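Local coordinates for protein AimR transcriptional regulator (Bacillus phage phi3T, PDB 5ZVV) that activates transcription of the aimX locus as a homodimer and, on binding the arbitrium peptide, becomes an inactive monomer, switching the phage from lysis to lysogeny, at residues K97-L102 with V116-R121; F329-K334 with I348-K353; L365-M370 with E375-I380. All blocks are in the same frame, centred on the assembly; numbering follows the deposited sequence.

In the fold
The three contacts each join two helices that are close neighbours in the sequence, and they follow one another along a chain built of helices and loops, without strands. Contact 1 lies far from the others, its centre about 39 Å from that of contact 2 and about 49 Å from that of contact 3, with the centre of the chain between it and contact 3. Contacts 2 and 3 are adjacent, with centres about 14 Å apart: Ile348 CD1 of contact 2 meets Leu367 CD1 of contact 3 at 3.6 Å, and Lys352 makes a weak hydrogen bond to the carbonyl of Ile380. Both also touch the second subunit, at the dimer interface, whereas contact 1 is internal to its chain.

Contact 1 of 3, residues K97-L102 with V116-R121; sequences KIIINL and VYSLHR
Ile99 reaches across to Tyr117, Ser118 and Arg121, and its two branches divide the work. The longer branch, CG1 and CD1, lies beside the backbone N (chi1 -72°) and extends straight out, carrying CD1 over the peptide carbonyl of Tyr117, 3.4 Å from Tyr117 O. It meets the Tyr117 side chain at about a right angle, and CD1 rests 3.7 Å from Tyr117 CB, at the root of the side chain; the ring itself leads away from the interface. The shorter branch turns to the next residue, with Ile99 CG2 3.8 Å from Ser118 CB. One turn on from Tyr117, Arg121 CG comes to 3.6 Å from Ile99 CD1, the methyl that lies over the Tyr117 carbonyl. The two segments belong to consecutive helices, 92-103 and 108-124, whose axes approach to 9.8 Å and run at 146° to each other; they make an antiparallel helical hairpin of the kind from which TPR-like folds are built, in keeping with the TPR clan of this family. Beyond the CG that touches Ile99, the Arg121 chain bends at chi2 and chi3, and NE forms a salt bridge with Asp96, just ahead of Lys97. The Tyr117 ring stacks with Phe150 of helix 145-161, and its hydroxyl is hydrogen-bonded to Glu84 of helix 77-88.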
loop_
_atom_site.group_PDB
_atom_site.type_symbol
_atom_site.label_atom_id
_atom_site.label_comp_id
_atom_site.label_asym_id
_atom_site.label_seq_id
_atom_site.Cartn_x
_atom_site.Cartn_y
_atom_site.Cartn_z
ATOM N N LYS A 97 20.748 -10.825 -22.141
ATOM C CA LYS A 97 22.114 -11.148 -22.550
ATOM C C LYS A 97 23.120 -10.186 -21.921
ATOM O O LYS A 97 24.147 -10.607 -21.367
ATOM C CB LYS A 97 22.221 -11.128 -24.075
ATOM C CG LYS A 97 21.435 -12.238 -24.756
ATOM C CD LYS A 97 21.502 -12.122 -26.269
ATOM C CE LYS A 97 20.608 -13.159 -26.935
ATOM N NZ LYS A 97 20.580 -13.008 -28.417
ATOM N N ILE A 98 22.829 -8.883 -21.979
ATOM C CA ILE A 98 23.724 -7.888 -21.392
ATOM C C ILE A 98 23.817 -8.073 -19.882
ATOM O O ILE A 98 24.888 -7.893 -19.290
ATOM C CB ILE A 98 23.264 -6.465 -21.761
ATOM C CG1 ILE A 98 23.277 -6.272 -23.279
ATOM C CG2 ILE A 98 24.154 -5.426 -21.094
ATOM C CD1 ILE A 98 22.833 -4.899 -23.722
ATOM N N ILE A 99 22.707 -8.434 -19.235
ATOM C CA ILE A 99 22.739 -8.674 -17.794
ATOM C C ILE A 99 23.677 -9.828 -17.468
ATOM O O ILE A 99 24.436 -9.775 -16.490
ATOM C CB ILE A 99 21.319 -8.929 -17.256
ATOM C CG1 ILE A 99 20.506 -7.637 -17.260
ATOM C CG2 ILE A 99 21.370 -9.504 -15.844
ATOM C CD1 ILE A 99 19.098 -7.809 -16.744
ATOM N N ILE A 100 23.649 -10.883 -18.287
ATOM C CA ILE A 100 24.581 -11.993 -18.091
ATOM C C ILE A 100 26.022 -11.514 -18.243
ATOM O O ILE A 100 26.891 -11.838 -17.422
ATOM C CB ILE A 100 24.258 -13.143 -19.062
ATOM C CG1 ILE A 100 22.934 -13.808 -18.670
ATOM C CG2 ILE A 100 25.394 -14.159 -19.091
ATOM C CD1 ILE A 100 22.413 -14.786 -19.698
ATOM N N ASN A 101 26.297 -10.728 -19.290
ATOM C CA ASN A 101 27.659 -10.231 -19.485
ATOM C C ASN A 101 28.113 -9.360 -18.316
ATOM O O ASN A 101 29.276 -9.425 -17.898
ATOM C CB ASN A 101 27.760 -9.453 -20.798
ATOM C CG ASN A 101 27.647 -10.345 -22.017
ATOM O OD1 ASN A 101 27.779 -11.564 -21.925
ATOM N ND2 ASN A 101 27.408 -9.737 -23.173
ATOM N N LEU A 102 27.211 -8.538 -17.775
ATOM C CA LEU A 102 27.571 -7.664 -16.661
ATOM C C LEU A 102 27.798 -8.460 -15.385
ATOM O O LEU A 102 28.672 -8.115 -14.582
ATOM C CB LEU A 102 26.484 -6.612 -16.446
ATOM C CG LEU A 102 26.349 -5.552 -17.539
ATOM C CD1 LEU A 102 25.180 -4.631 -17.244
ATOM C CD2 LEU A 102 27.639 -4.763 -17.660
ATOM N N VAL A 116 21.434 -5.853 -10.027
ATOM C CA VAL A 116 20.254 -5.020 -9.814
ATOM C C VAL A 116 19.288 -5.155 -10.984
ATOM O O VAL A 116 18.078 -5.323 -10.793
ATOM C CB VAL A 116 20.659 -3.555 -9.577
ATOM C CG1 VAL A 116 19.425 -2.669 -9.505
ATOM C CG2 VAL A 116 21.467 -3.436 -8.297
ATOM N N TYR A 117 19.803 -5.089 -12.215
ATOM C CA TYR A 117 18.931 -5.259 -13.372
ATOM C C TYR A 117 18.404 -6.684 -13.469
ATOM O O TYR A 117 17.298 -6.902 -13.978
ATOM C CB TYR A 117 19.662 -4.866 -14.654
ATOM C CG TYR A 117 19.628 -3.377 -14.912
ATOM C CD1 TYR A 117 20.523 -2.520 -14.284
ATOM C CD2 TYR A 117 18.687 -2.826 -15.772
ATOM C CE1 TYR A 117 20.487 -1.156 -14.512
ATOM C CE2 TYR A 117 18.643 -1.465 -16.005
ATOM C CZ TYR A 117 19.544 -0.636 -15.373
ATOM O OH TYR A 117 19.501 0.716 -15.610
ATOM N N SER A 118 19.172 -7.661 -12.986
ATOM C CA SER A 118 18.661 -9.024 -12.912
ATOM C C SER A 118 17.465 -9.102 -11.972
ATOM O O SER A 118 16.454 -9.739 -12.294
ATOM C CB SER A 118 19.768 -9.976 -12.461
ATOM O OG SER A 118 19.322 -11.318 -12.490
ATOM N N LEU A 119 17.559 -8.451 -10.805
ATOM C CA LEU A 119 16.411 -8.383 -9.903
ATOM C C LEU A 119 15.235 -7.676 -10.563
ATOM O O LEU A 119 14.088 -8.124 -10.446
ATOM C CB LEU A 119 16.796 -7.670 -8.606
ATOM C CG LEU A 119 17.809 -8.358 -7.690
ATOM C CD1 LEU A 119 18.067 -7.501 -6.465
ATOM C CD2 LEU A 119 17.316 -9.734 -7.287
ATOM N N HIS A 120 15.507 -6.565 -11.251
ATOM C CA HIS A 120 14.474 -5.835 -11.981
ATOM C C HIS A 120 13.734 -6.753 -12.951
ATOM O O HIS A 120 12.496 -6.763 -13.006
ATOM C CB HIS A 120 15.124 -4.662 -12.720
ATOM C CG HIS A 120 14.203 -3.926 -13.642
ATOM N ND1 HIS A 120 12.973 -3.451 -13.246
ATOM C CD2 HIS A 120 14.350 -3.556 -14.937
ATOM C CE1 HIS A 120 12.393 -2.835 -14.261
ATOM N NE2 HIS A 120 13.207 -2.884 -15.298
ATOM N N ARG A 121 14.490 -7.548 -13.708
ATOM C CA ARG A 121 13.895 -8.432 -14.703
ATOM C C ARG A 121 13.134 -9.577 -14.049
ATOM O O ARG A 121 12.077 -9.988 -14.545
ATOM C CB ARG A 121 14.982 -8.962 -15.635
ATOM C CG ARG A 121 15.534 -7.898 -16.566
ATOM C CD ARG A 121 14.481 -7.497 -17.579
ATOM N NE ARG A 121 14.205 -8.591 -18.504
ATOM C CZ ARG A 121 13.018 -8.834 -19.048
ATOM N NH1 ARG A 121 11.978 -8.068 -18.754
ATOM N NH2 ARG A 121 12.869 -9.857 -19.877
#

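Contact 2 of 3, residues F329-K334 with I348-K353; sequences FYYYYK and IRYFKK
Tyr350 and Phe351, neighbours on helix 341-353, each meet an aromatic ring of helix 324-338, but in contrasting ways. Ile348 and Arg349, which open the segment, face elsewhere: both pack on Leu379 of the second subunit. Tyr350 then points its side chain at Tyr331. The two phenol rings are nearly parallel, with planes at 6° and centroids 5.0 Å apart, yet they are slid so far that little of one lies over the other. Their hydroxyls lie at the same end of the pair, Tyr331 OH 3.9 Å from Tyr350 OH. CD2 of the adjacent Tyr330 sits 3.8 Å above the Tyr331 plane, over the centre of one face. Phe351 makes a T-shaped pair with Phe329, the planes at 83° and the centroids again 5.0 Å apart. With CG beside its backbone N (chi1 -82°), the Phe351 ring is carried across to present its CE1-CZ edge to the face of Phe329. Phe351 CZ stands over the middle of that ring, and CE1 comes 3.8 Å from Phe329 CE2. Phe351 CZ also lies 3.6 Å from the backbone N of Phe329. Next in sequence, Lys352 packs on Ile382 of the second subunit. Helices 324-338 and 341-353 are thus joined by aromatic side chains as a consecutive helix pair, consistent with the TPR-like helical fold suggested by the family's clan. Phe359 and Leu362 add to the packing round Phe329, and helix 291-304 packs on helix 324-338, its Gln295 touching Phe329, Tyr330 and Tyr333.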
loop_
_atom_site.group_PDB
_atom_site.type_symbol
_atom_site.label_atom_id
_atom_site.label_comp_id
_atom_site.label_asym_id
_atom_site.label_seq_id
_atom_site.Cartn_x
_atom_site.Cartn_y
_atom_site.Cartn_z
ATOM N N PHE A 329 -15.491 -1.544 -16.411
ATOM C CA PHE A 329 -15.909 -1.362 -17.802
ATOM C C PHE A 329 -16.989 -2.367 -18.194
ATOM O O PHE A 329 -17.986 -2.004 -18.834
ATOM C CB PHE A 329 -14.707 -1.478 -18.739
ATOM C CG PHE A 329 -13.754 -0.325 -18.642
ATOM C CD1 PHE A 329 -14.034 0.873 -19.278
ATOM C CD2 PHE A 329 -12.581 -0.438 -17.917
ATOM C CE1 PHE A 329 -13.160 1.938 -19.192
ATOM C CE2 PHE A 329 -11.702 0.628 -17.824
ATOM C CZ PHE A 329 -11.991 1.816 -18.463
ATOM N N TYR A 330 -16.813 -3.629 -17.795
ATOM C CA TYR A 330 -17.730 -4.699 -18.184
ATOM C C TYR A 330 -19.156 -4.391 -17.749
ATOM O O TYR A 330 -20.091 -4.441 -18.559
ATOM C CB TYR A 330 -17.247 -6.023 -17.582
ATOM C CG TYR A 330 -18.196 -7.193 -17.732
ATOM C CD1 TYR A 330 -18.190 -7.980 -18.878
ATOM C CD2 TYR A 330 -19.079 -7.529 -16.714
ATOM C CE1 TYR A 330 -19.050 -9.055 -19.012
ATOM C CE2 TYR A 330 -19.943 -8.602 -16.838
ATOM C CZ TYR A 330 -19.926 -9.362 -17.988
ATOM O OH TYR A 330 -20.786 -10.430 -18.109
ATOM N N TYR A 331 -19.344 -4.064 -16.470
ATOM C CA TYR A 331 -20.679 -3.722 -16.002
ATOM C C TYR A 331 -21.155 -2.380 -16.543
ATOM O O TYR A 331 -22.369 -2.153 -16.605
ATOM C CB TYR A 331 -20.716 -3.707 -14.474
ATOM C CG TYR A 331 -20.463 -5.057 -13.840
ATOM C CD1 TYR A 331 -21.505 -5.951 -13.625
ATOM C CD2 TYR A 331 -19.184 -5.436 -13.459
ATOM C CE1 TYR A 331 -21.278 -7.185 -13.047
ATOM C CE2 TYR A 331 -18.946 -6.670 -12.880
ATOM C CZ TYR A 331 -19.997 -7.539 -12.676
ATOM O OH TYR A 331 -19.769 -8.767 -12.099
ATOM N N TYR A 332 -20.242 -1.492 -16.952
ATOM C CA TYR A 332 -20.684 -0.292 -17.658
ATOM C C TYR A 332 -21.349 -0.652 -18.984
ATOM O O TYR A 332 -22.412 -0.120 -19.324
ATOM C CB TYR A 332 -19.514 0.666 -17.883
ATOM C CG TYR A 332 -19.874 1.858 -18.743
ATOM C CD1 TYR A 332 -20.771 2.819 -18.291
ATOM C CD2 TYR A 332 -19.324 2.021 -20.007
ATOM C CE1 TYR A 332 -21.109 3.906 -19.073
ATOM C CE2 TYR A 332 -19.655 3.110 -20.796
ATOM C CZ TYR A 332 -20.547 4.046 -20.324
ATOM O OH TYR A 332 -20.881 5.130 -21.103
ATOM N N TYR A 333 -20.743 -1.569 -19.744
ATOM C CA TYR A 333 -21.336 -1.981 -21.017
ATOM C C TYR A 333 -22.623 -2.770 -20.801
ATOM O O TYR A 333 -23.612 -2.572 -21.526
ATOM C CB TYR A 333 -20.329 -2.802 -21.818
ATOM C CG TYR A 333 -19.023 -2.082 -22.050
ATOM C CD1 TYR A 333 -19.003 -0.756 -22.464
ATOM C CD2 TYR A 333 -17.809 -2.721 -21.838
ATOM C CE1 TYR A 333 -17.811 -0.092 -22.671
ATOM C CE2 TYR A 333 -16.611 -2.064 -22.043
ATOM C CZ TYR A 333 -16.620 -0.749 -22.459
ATOM O OH TYR A 333 -15.431 -0.095 -22.663
ATOM N N LYS A 334 -22.627 -3.672 -19.816
ATOM C CA LYS A 334 -23.858 -4.374 -19.466
ATOM C C LYS A 334 -24.965 -3.388 -19.118
ATOM O O LYS A 334 -26.133 -3.618 -19.447
ATOM C CB LYS A 334 -23.613 -5.331 -18.300
ATOM C CG LYS A 334 -22.614 -6.435 -18.594
ATOM C CD LYS A 334 -23.268 -7.611 -19.287
ATOM C CE LYS A 334 -24.226 -8.331 -18.353
ATOM N NZ LYS A 334 -24.823 -9.530 -18.997
ATOM N N ILE A 348 -19.578 1.099 -10.774
ATOM C CA ILE A 348 -19.002 2.046 -9.824
ATOM C C ILE A 348 -18.233 1.310 -8.737
ATOM O O ILE A 348 -17.116 1.701 -8.374
ATOM C CB ILE A 348 -20.103 2.943 -9.226
ATOM C CG1 ILE A 348 -20.652 3.894 -10.288
ATOM C CG2 ILE A 348 -19.570 3.728 -8.033
ATOM C CD1 ILE A 348 -21.873 4.658 -9.846
ATOM N N ARG A 349 -18.808 0.227 -8.207
ATOM C CA ARG A 349 -18.145 -0.497 -7.125
ATOM C C ARG A 349 -16.822 -1.095 -7.585
ATOM O O ARG A 349 -15.852 -1.140 -6.817
ATOM C CB ARG A 349 -19.067 -1.585 -6.574
ATOM C CG ARG A 349 -20.255 -1.035 -5.803
ATOM C CD ARG A 349 -21.164 -2.141 -5.287
ATOM N NE ARG A 349 -22.330 -1.592 -4.599
ATOM C CZ ARG A 349 -22.358 -1.282 -3.307
ATOM N NH1 ARG A 349 -21.281 -1.469 -2.553
ATOM N NH2 ARG A 349 -23.462 -0.783 -2.766
ATOM N N TYR A 350 -16.751 -1.543 -8.838
ATOM C CA TYR A 350 -15.501 -2.125 -9.313
ATOM C C TYR A 350 -14.466 -1.057 -9.647
ATOM O O TYR A 350 -13.269 -1.261 -9.414
ATOM C CB TYR A 350 -15.767 -3.033 -10.511
ATOM C CG TYR A 350 -16.259 -4.399 -10.096
ATOM C CD1 TYR A 350 -15.408 -5.300 -9.467
ATOM C CD2 TYR A 350 -17.574 -4.787 -10.319
ATOM C CE1 TYR A 350 -15.850 -6.548 -9.076
ATOM C CE2 TYR A 350 -18.026 -6.033 -9.932
ATOM C CZ TYR A 350 -17.158 -6.912 -9.312
ATOM O OH TYR A 350 -17.600 -8.160 -8.925
ATOM N N PHE A 351 -14.896 0.087 -10.184
ATOM C CA PHE A 351 -13.968 1.201 -10.354
ATOM C C PHE A 351 -13.439 1.694 -9.014
ATOM O O PHE A 351 -12.288 2.140 -8.924
ATOM C CB PHE A 351 -14.643 2.343 -11.115
ATOM C CG PHE A 351 -14.650 2.155 -12.603
ATOM C CD1 PHE A 351 -13.484 1.825 -13.272
ATOM C CD2 PHE A 351 -15.819 2.298 -13.330
ATOM C CE1 PHE A 351 -13.484 1.646 -14.643
ATOM C CE2 PHE A 351 -15.826 2.120 -14.701
ATOM C CZ PHE A 351 -14.656 1.793 -15.358
ATOM N N LYS A 352 -14.260 1.624 -7.964
ATOM C CA LYS A 352 -13.791 1.976 -6.627
ATOM C C LYS A 352 -12.788 0.954 -6.112
ATOM O O LYS A 352 -11.739 1.319 -5.568
ATOM C CB LYS A 352 -14.974 2.090 -5.668
ATOM C CG LYS A 352 -15.784 3.360 -5.826
ATOM C CD LYS A 352 -15.057 4.548 -5.224
ATOM C CE LYS A 352 -15.990 5.734 -5.092
ATOM N NZ LYS A 352 -15.365 6.870 -4.360
ATOM N N LYS A 353 -13.097 -0.337 -6.272
ATOM C CA LYS A 353 -12.198 -1.377 -5.779
ATOM C C LYS A 353 -10.849 -1.341 -6.482
ATOM O O LYS A 353 -9.833 -1.725 -5.890
ATOM C CB LYS A 353 -12.840 -2.755 -5.942
ATOM C CG LYS A 353 -13.916 -3.074 -4.918
ATOM C CD LYS A 353 -14.407 -4.503 -5.088
ATOM C CE LYS A 353 -15.489 -4.855 -4.081
ATOM N NZ LYS A 353 -15.970 -6.254 -4.265
#

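Contact 3 of 3, residues L365-M370 with E375-I380; sequences LQLERM and ELLNLI
Leu377 of helix 374-380 stands across from Leu367 and Glu368 near the end of helix 361-369, where the CA atoms of Glu368 and Leu377 lie 7.5 Å apart and Met370, a selenomethionine, is the first residue to leave helical geometry. The contact is carried by the fork of Leu377, whose side chain points at the first helix, with CG beside the backbone N (chi1 -62°). One prong, Leu377 CD1, rests against the backbone of Glu368, 3.6 Å from Glu368 CA and equally near its N, and also touches the base of the side chain, 3.7 Å from Glu368 CB. The glutamate is extended, its CG anti to the backbone N (chi1 -178°), which takes the carboxylate onward from the apolar contact made by its CB. The second prong meets Leu367, with Leu377 CD2 3.9 Å from Leu367 CB and 4.0 Å from Leu367 CD1. Leu364, a turn earlier on helix 361-369, touches both Leu377 and Ile380, while Leu367 also packs on Ile348 of helix 341-353. On helix 374-380, Leu376 packs on Leu376 of the second subunit, and Ile380 on Ile380 of that subunit. This short C-terminal helical hairpin thus ties a helix of the dimer interface, in a protein active as a dimer, to the preceding helix of what is, from its clan, probably a TPR-like helical array.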
loop_
_atom_site.group_PDB
_atom_site.type_symbol
_atom_site.label_atom_id
_atom_site.label_comp_id
_atom_site.label_asym_id
_atom_site.label_seq_id
_atom_site.Cartn_x
_atom_site.Cartn_y
_atom_site.Cartn_z
ATOM N N LEU A 365 -21.665 9.601 -15.322
ATOM C CA LEU A 365 -22.253 10.375 -16.413
ATOM C C LEU A 365 -23.542 9.732 -16.903
ATOM O O LEU A 365 -24.548 10.420 -17.118
ATOM C CB LEU A 365 -21.260 10.511 -17.570
ATOM C CG LEU A 365 -20.072 11.463 -17.405
ATOM C CD1 LEU A 365 -19.088 11.284 -18.551
ATOM C CD2 LEU A 365 -20.538 12.909 -17.318
ATOM N N GLN A 366 -23.538 8.407 -17.060
ATOM C CA GLN A 366 -24.747 7.727 -17.504
ATOM C C GLN A 366 -25.846 7.837 -16.456
ATOM O O GLN A 366 -27.019 8.018 -16.797
ATOM C CB GLN A 366 -24.438 6.266 -17.826
ATOM C CG GLN A 366 -25.508 5.592 -18.659
ATOM C CD GLN A 366 -25.721 6.267 -19.999
ATOM O OE1 GLN A 366 -24.795 6.838 -20.576
ATOM N NE2 GLN A 366 -26.951 6.210 -20.499
ATOM N N LEU A 367 -25.483 7.751 -15.175
ATOM C CA LEU A 367 -26.460 8.016 -14.125
ATOM C C LEU A 367 -26.942 9.458 -14.178
ATOM O O LEU A 367 -28.097 9.739 -13.837
ATOM C CB LEU A 367 -25.864 7.700 -12.753
ATOM C CG LEU A 367 -25.642 6.221 -12.423
ATOM C CD1 LEU A 367 -24.998 6.066 -11.054
ATOM C CD2 LEU A 367 -26.953 5.453 -12.484
ATOM N N GLU A 368 -26.082 10.380 -14.622
ATOM C CA GLU A 368 -26.476 11.782 -14.708
ATOM C C GLU A 368 -27.498 12.001 -15.815
ATOM O O GLU A 368 -28.444 12.780 -15.648
ATOM C CB GLU A 368 -25.247 12.663 -14.932
ATOM C CG GLU A 368 -25.562 14.148 -14.979
ATOM C CD GLU A 368 -24.335 14.997 -15.233
ATOM O OE1 GLU A 368 -24.495 16.194 -15.558
ATOM O OE2 GLU A 368 -23.210 14.472 -15.107
ATOM N N ARG A 369 -27.322 11.327 -16.956
ATOM C CA ARG A 369 -28.307 11.421 -18.029
ATOM C C ARG A 369 -29.660 10.873 -17.597
ATOM O O ARG A 369 -30.701 11.365 -18.048
ATOM C CB ARG A 369 -27.822 10.668 -19.268
ATOM C CG ARG A 369 -26.503 11.146 -19.857
ATOM C CD ARG A 369 -26.191 10.355 -21.124
ATOM N NE ARG A 369 -24.857 10.619 -21.658
ATOM C CZ ARG A 369 -24.353 10.011 -22.729
ATOM N NH1 ARG A 369 -25.074 9.106 -23.377
ATOM N NH2 ARG A 369 -23.132 10.306 -23.152
HETATM N N MSE A 370 -29.669 9.867 -16.728
HETATM C CA MSE A 370 -30.906 9.206 -16.331
HETATM C C MSE A 370 -31.608 9.945 -15.197
HETATM O O MSE A 370 -32.587 9.453 -14.636
HETATM C CB MSE A 370 -30.624 7.759 -15.922
HETATM C CG MSE A 370 -29.927 6.942 -17.001
HETATM SE SE MSE A 370 -29.331 5.192 -16.373
HETATM C CE MSE A 370 -31.061 4.284 -16.301
ATOM N N GLU A 375 -25.221 16.261 -7.333
ATOM C CA GLU A 375 -24.391 16.440 -6.146
ATOM C C GLU A 375 -24.033 15.099 -5.516
ATOM O O GLU A 375 -22.881 14.879 -5.116
ATOM C CB GLU A 375 -25.106 17.345 -5.141
ATOM C CG GLU A 375 -25.072 18.817 -5.519
ATOM C CD GLU A 375 -25.987 19.663 -4.658
ATOM O OE1 GLU A 375 -27.170 19.292 -4.503
ATOM O OE2 GLU A 375 -25.520 20.695 -4.130
ATOM N N LEU A 376 -25.004 14.186 -5.425
ATOM C CA LEU A 376 -24.708 12.839 -4.950
ATOM C C LEU A 376 -23.709 12.145 -5.866
ATOM O O LEU A 376 -22.797 11.457 -5.395
ATOM C CB LEU A 376 -25.994 12.021 -4.837
ATOM C CG LEU A 376 -27.034 12.539 -3.842
ATOM C CD1 LEU A 376 -28.150 11.524 -3.651
ATOM C CD2 LEU A 376 -26.380 12.880 -2.512
ATOM N N LEU A 377 -23.860 12.324 -7.182
ATOM C CA LEU A 377 -22.907 11.743 -8.122
ATOM C C LEU A 377 -21.513 12.321 -7.921
ATOM O O LEU A 377 -20.516 11.592 -7.983
ATOM C CB LEU A 377 -23.381 11.971 -9.556
ATOM C CG LEU A 377 -24.718 11.338 -9.936
ATOM C CD1 LEU A 377 -25.078 11.688 -11.367
ATOM C CD2 LEU A 377 -24.679 9.829 -9.743
ATOM N N ASN A 378 -21.423 13.632 -7.676
ATOM C CA ASN A 378 -20.126 14.247 -7.414
ATOM C C ASN A 378 -19.511 13.728 -6.123
ATOM O O ASN A 378 -18.283 13.626 -6.021
ATOM C CB ASN A 378 -20.264 15.769 -7.363
ATOM C CG ASN A 378 -20.468 16.380 -8.735
ATOM O OD1 ASN A 378 -19.967 15.868 -9.737
ATOM N ND2 ASN A 378 -21.207 17.484 -8.789
ATOM N N LEU A 379 -20.339 13.401 -5.129
ATOM C CA LEU A 379 -19.808 12.792 -3.914
ATOM C C LEU A 379 -19.334 11.365 -4.165
ATOM O O LEU A 379 -18.363 10.918 -3.544
ATOM C CB LEU A 379 -20.861 12.818 -2.807
ATOM C CG LEU A 379 -21.289 14.201 -2.309
ATOM C CD1 LEU A 379 -22.428 14.075 -1.308
ATOM C CD2 LEU A 379 -20.112 14.948 -1.695
ATOM N N ILE A 380 -19.998 10.640 -5.068
ATOM C CA ILE A 380 -19.579 9.277 -5.382
ATOM C C ILE A 380 -18.238 9.272 -6.106
ATOM O O ILE A 380 -17.413 8.377 -5.888
ATOM C CB ILE A 380 -20.668 8.562 -6.206
ATOM C CG1 ILE A 380 -21.961 8.443 -5.401
ATOM C CG2 ILE A 380 -20.199 7.179 -6.642
ATOM C CD1 ILE A 380 -23.139 7.961 -6.214
#